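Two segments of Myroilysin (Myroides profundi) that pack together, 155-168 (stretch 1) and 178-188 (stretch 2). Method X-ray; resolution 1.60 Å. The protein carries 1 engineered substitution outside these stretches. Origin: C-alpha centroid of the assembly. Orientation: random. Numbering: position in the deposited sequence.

Stretch 1 155-168: NIPWDKNKVYAYYA
Stretch 2 178-188: DVDNNLFATYS

Stretch 1 runs as loop from Asn155 to Asp159, then as a helix from Lys160. Asp159 caps that helix: its OD1 accepts from Lys162 N at 3.2 Å. Stretch 2 is helical from Asp178, with a wider pi-type turn at 180-184. The helix axes cross nearly at right angles (95°), 10.5 Å apart. Tyr164 lies opposite Val179 (CA to CA 6.7 Å) and Trp158 opposite Phe184 (8.8 Å). The contact buries 556 Å².

Phe184 covers the most surface. Its chi1 is m, with chi2 -40°. The ring turns an edge to the face of Trp158 (m, chi2 105°), with Phe184 CE1 3.5 Å from Trp158 CG. Lys160 lies over a face of Phe184: its NZ is 4.4 Å from the ring centroid, a cation-pi contact. Val163 CG1 reaches Phe184 CZ at 3.5 Å.

Leu183 (t, p) is buried. Its CD2 packs 3.5 Å from Val163 CG1 and 3.6 Å from Tyr167 CE1. Branched aliphatic chains fill this space without needing polar partners.

Val179 (t) meets Val163, CG1 to CG1, at 3.7 Å. Its CB lies at the ring edge of Tyr164 (m, chi2 -47°), 3.9 Å from CD1. Tyr164 OH donates to Asp180 OD1 at 2.5 Å, a short hydrogen bond. A water links Trp158 NE1 to Phe184 O, 3.0 Å from each.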

# COMPACT_ATOMS: atom_id res chain seq x y z
N ASN A 155 -17.50 15.60 -5.67
CA ASN A 155 -16.07 15.72 -5.94
C ASN A 155 -15.27 15.89 -4.69
O ASN A 155 -15.79 16.24 -3.63
CB ASN A 155 -15.72 16.94 -6.82
CG ASN A 155 -16.17 16.76 -8.26
OD1 ASN A 155 -16.39 17.73 -8.98
ND2 ASN A 155 -16.28 15.54 -8.70
N ILE A 156 -13.98 15.63 -4.83
CA ILE A 156 -13.12 15.64 -3.67
C ILE A 156 -12.53 17.01 -3.42
O ILE A 156 -11.89 17.56 -4.30
CB ILE A 156 -11.98 14.60 -3.83
CG1 ILE A 156 -12.58 13.20 -4.08
CG2 ILE A 156 -11.07 14.65 -2.60
CD1 ILE A 156 -11.64 12.18 -4.70
N PRO A 157 -12.73 17.48 -2.16
CA PRO A 157 -12.16 18.80 -1.91
C PRO A 157 -10.67 18.84 -1.58
O PRO A 157 -10.31 19.16 -0.52
CB PRO A 157 -13.00 19.32 -0.74
CG PRO A 157 -13.19 18.15 0.07
CD PRO A 157 -13.51 17.06 -0.92
N TRP A 158 -9.84 18.55 -2.54
CA TRP A 158 -8.41 18.60 -2.36
C TRP A 158 -7.89 19.96 -2.03
O TRP A 158 -8.31 21.01 -2.64
CB TRP A 158 -7.68 18.15 -3.62
CG TRP A 158 -7.97 16.79 -4.17
CD1 TRP A 158 -8.70 16.51 -5.25
CD2 TRP A 158 -7.54 15.51 -3.64
NE1 TRP A 158 -8.75 15.16 -5.46
CE2 TRP A 158 -8.07 14.52 -4.48
CE3 TRP A 158 -6.74 15.11 -2.57
CZ2 TRP A 158 -7.81 13.16 -4.29
CZ3 TRP A 158 -6.49 13.74 -2.38
CH2 TRP A 158 -7.04 12.80 -3.24
N ASP A 159 -6.91 19.99 -1.14
CA ASP A 159 -6.14 21.21 -0.93
C ASP A 159 -4.97 21.05 -1.85
O ASP A 159 -4.01 20.35 -1.53
CB ASP A 159 -5.72 21.32 0.51
CG ASP A 159 -4.85 22.55 0.77
OD1 ASP A 159 -4.11 22.98 -0.15
OD2 ASP A 159 -4.86 23.01 1.94
N LYS A 160 -5.07 21.63 -3.04
CA LYS A 160 -4.15 21.22 -4.12
C LYS A 160 -2.67 21.55 -3.78
O LYS A 160 -1.76 20.73 -3.99
CB LYS A 160 -4.59 21.80 -5.47
CG LYS A 160 -6.04 21.46 -5.82
CD LYS A 160 -6.40 21.66 -7.29
CE LYS A 160 -6.29 20.38 -8.09
NZ LYS A 160 -7.23 20.35 -9.25
N ASN A 161 -2.46 22.72 -3.20
CA ASN A 161 -1.17 23.12 -2.63
C ASN A 161 -0.58 22.02 -1.75
O ASN A 161 0.62 21.69 -1.85
CB ASN A 161 -1.35 24.42 -1.80
CG ASN A 161 -0.20 24.66 -0.82
OD1 ASN A 161 0.83 25.21 -1.20
ND2 ASN A 161 -0.39 24.27 0.44
N LYS A 162 -1.39 21.48 -0.86
CA LYS A 162 -0.88 20.46 0.02
C LYS A 162 -0.61 19.17 -0.71
O LYS A 162 0.30 18.48 -0.40
CB LYS A 162 -1.79 20.20 1.21
CG LYS A 162 -1.73 21.22 2.31
CD LYS A 162 -1.12 20.73 3.64
CE LYS A 162 -2.17 20.28 4.63
NZ LYS A 162 -1.89 19.44 5.85
N VAL A 163 -1.43 18.88 -1.68
CA VAL A 163 -1.29 17.63 -2.38
C VAL A 163 0.01 17.72 -3.17
O VAL A 163 0.85 16.80 -3.17
CB VAL A 163 -2.51 17.34 -3.26
CG1 VAL A 163 -2.23 16.21 -4.20
CG2 VAL A 163 -3.73 17.07 -2.37
N TYR A 164 0.25 18.87 -3.79
CA TYR A 164 1.48 18.98 -4.58
C TYR A 164 2.72 18.75 -3.74
O TYR A 164 3.66 18.07 -4.16
CB TYR A 164 1.52 20.34 -5.27
CG TYR A 164 0.51 20.49 -6.38
CD1 TYR A 164 0.34 19.49 -7.33
CD2 TYR A 164 -0.25 21.65 -6.50
CE1 TYR A 164 -0.59 19.62 -8.34
CE2 TYR A 164 -1.20 21.78 -7.48
CZ TYR A 164 -1.38 20.77 -8.41
OH TYR A 164 -2.29 20.93 -9.46
N ALA A 165 2.69 19.31 -2.53
CA ALA A 165 3.81 19.26 -1.58
C ALA A 165 4.10 17.84 -1.07
O ALA A 165 5.22 17.43 -0.94
CB ALA A 165 3.51 20.13 -0.38
N TYR A 166 3.03 17.13 -0.77
CA TYR A 166 3.14 15.74 -0.29
C TYR A 166 3.73 14.75 -1.27
O TYR A 166 4.49 13.85 -0.85
CB TYR A 166 1.72 15.21 0.07
CG TYR A 166 1.78 13.92 0.84
CD1 TYR A 166 2.31 13.85 2.14
CD2 TYR A 166 1.34 12.73 0.25
CE1 TYR A 166 2.35 12.62 2.85
CE2 TYR A 166 1.41 11.54 0.94
CZ TYR A 166 1.89 11.49 2.23
OH TYR A 166 1.95 10.24 2.84
N TYR A 167 3.30 14.80 -2.55
CA TYR A 167 3.66 13.80 -3.56
C TYR A 167 4.95 14.15 -4.32
O TYR A 167 5.48 13.29 -5.05
CB TYR A 167 2.55 13.49 -4.54
CG TYR A 167 1.34 12.78 -3.93
CD1 TYR A 167 0.30 13.49 -3.36
CD2 TYR A 167 1.32 11.42 -3.88
CE1 TYR A 167 -0.79 12.87 -2.80
CE2 TYR A 167 0.23 10.78 -3.29
CZ TYR A 167 -0.78 11.45 -2.76
OH TYR A 167 -1.88 10.78 -2.31
N ALA A 168 5.48 15.35 -4.02
CA ALA A 168 6.71 15.83 -4.63
C ALA A 168 7.95 15.06 -4.21
O ALA A 168 8.94 15.09 -4.94
CB ALA A 168 6.90 17.32 -4.33
N ASP A 178 2.69 15.57 -12.96
CA ASP A 178 2.61 14.18 -12.49
C ASP A 178 1.41 14.00 -11.55
O ASP A 178 0.63 13.05 -11.69
CB ASP A 178 3.89 13.74 -11.76
CG ASP A 178 5.13 13.60 -12.68
OD1 ASP A 178 4.98 13.29 -13.88
OD2 ASP A 178 6.26 13.77 -12.13
N VAL A 179 1.25 14.89 -10.57
CA VAL A 179 0.14 14.79 -9.66
C VAL A 179 -1.21 14.97 -10.36
O VAL A 179 -2.16 14.19 -10.15
CB VAL A 179 0.29 15.83 -8.54
CG1 VAL A 179 -0.98 15.84 -7.67
CG2 VAL A 179 1.47 15.50 -7.69
N ASP A 180 -1.31 15.98 -11.25
CA ASP A 180 -2.55 16.15 -11.98
C ASP A 180 -2.97 14.92 -12.82
O ASP A 180 -4.15 14.57 -12.86
CB ASP A 180 -2.49 17.39 -12.91
CG ASP A 180 -2.27 18.70 -12.18
OD1 ASP A 180 -2.57 18.89 -10.96
OD2 ASP A 180 -1.77 19.62 -12.87
N ASN A 181 -2.00 14.28 -13.50
CA ASN A 181 -2.28 13.10 -14.30
C ASN A 181 -2.41 11.85 -13.45
O ASN A 181 -3.29 11.06 -13.72
CB ASN A 181 -1.23 12.86 -15.38
CG ASN A 181 -1.23 13.97 -16.43
OD1 ASN A 181 -0.19 14.31 -17.01
ND2 ASN A 181 -2.41 14.56 -16.66
N ASN A 182 -1.54 11.67 -12.46
CA ASN A 182 -1.49 10.36 -11.77
C ASN A 182 -2.42 10.26 -10.55
O ASN A 182 -2.89 9.13 -10.17
CB ASN A 182 -0.03 10.02 -11.36
CG ASN A 182 0.93 9.93 -12.56
OD1 ASN A 182 0.54 9.66 -13.68
ND2 ASN A 182 2.18 10.22 -12.30
N LEU A 183 -2.78 11.40 -9.98
CA LEU A 183 -3.60 11.44 -8.78
C LEU A 183 -5.01 12.01 -9.04
O LEU A 183 -6.02 11.27 -8.95
CB LEU A 183 -2.87 12.11 -7.65
CG LEU A 183 -3.63 12.06 -6.34
CD1 LEU A 183 -3.43 10.69 -5.69
CD2 LEU A 183 -3.23 13.11 -5.39
N PHE A 184 -5.09 13.31 -9.36
CA PHE A 184 -6.39 13.95 -9.56
C PHE A 184 -7.19 13.28 -10.67
O PHE A 184 -8.36 12.93 -10.47
CB PHE A 184 -6.26 15.46 -9.76
CG PHE A 184 -5.61 16.22 -8.62
CD1 PHE A 184 -5.86 15.92 -7.28
CD2 PHE A 184 -4.69 17.25 -8.89
CE1 PHE A 184 -5.23 16.69 -6.27
CE2 PHE A 184 -4.06 17.97 -7.87
CZ PHE A 184 -4.33 17.69 -6.57
N ALA A 185 -6.53 12.98 -11.78
CA ALA A 185 -7.21 12.36 -12.93
C ALA A 185 -7.71 10.98 -12.53
O ALA A 185 -8.89 10.66 -12.71
CB ALA A 185 -6.22 12.24 -14.06
N THR A 186 -6.78 10.13 -12.03
CA THR A 186 -7.15 8.78 -11.61
C THR A 186 -8.33 8.74 -10.61
O THR A 186 -9.28 7.94 -10.76
CB THR A 186 -5.91 8.13 -10.94
OG1 THR A 186 -4.84 8.10 -11.90
CG2 THR A 186 -6.22 6.76 -10.40
N TYR A 187 -8.27 9.62 -9.60
CA TYR A 187 -9.30 9.61 -8.52
C TYR A 187 -10.42 10.67 -8.72
O TYR A 187 -10.98 11.16 -7.74
CB TYR A 187 -8.65 9.71 -7.15
CG TYR A 187 -7.76 8.52 -6.98
CD1 TYR A 187 -8.30 7.28 -6.83
CD2 TYR A 187 -6.40 8.65 -6.98
CE1 TYR A 187 -7.51 6.12 -6.72
CE2 TYR A 187 -5.60 7.50 -6.84
CZ TYR A 187 -6.16 6.28 -6.65
OH TYR A 187 -5.33 5.15 -6.64
N SER A 188 -10.68 11.04 -9.96
CA SER A 188 -11.81 11.94 -10.28
C SER A 188 -13.02 11.14 -10.72
O SER A 188 -14.09 11.69 -11.02
CB SER A 188 -11.43 12.90 -11.36
OG SER A 188 -11.26 12.19 -12.56
O HOH W 1 -9.83 14.20 -8.13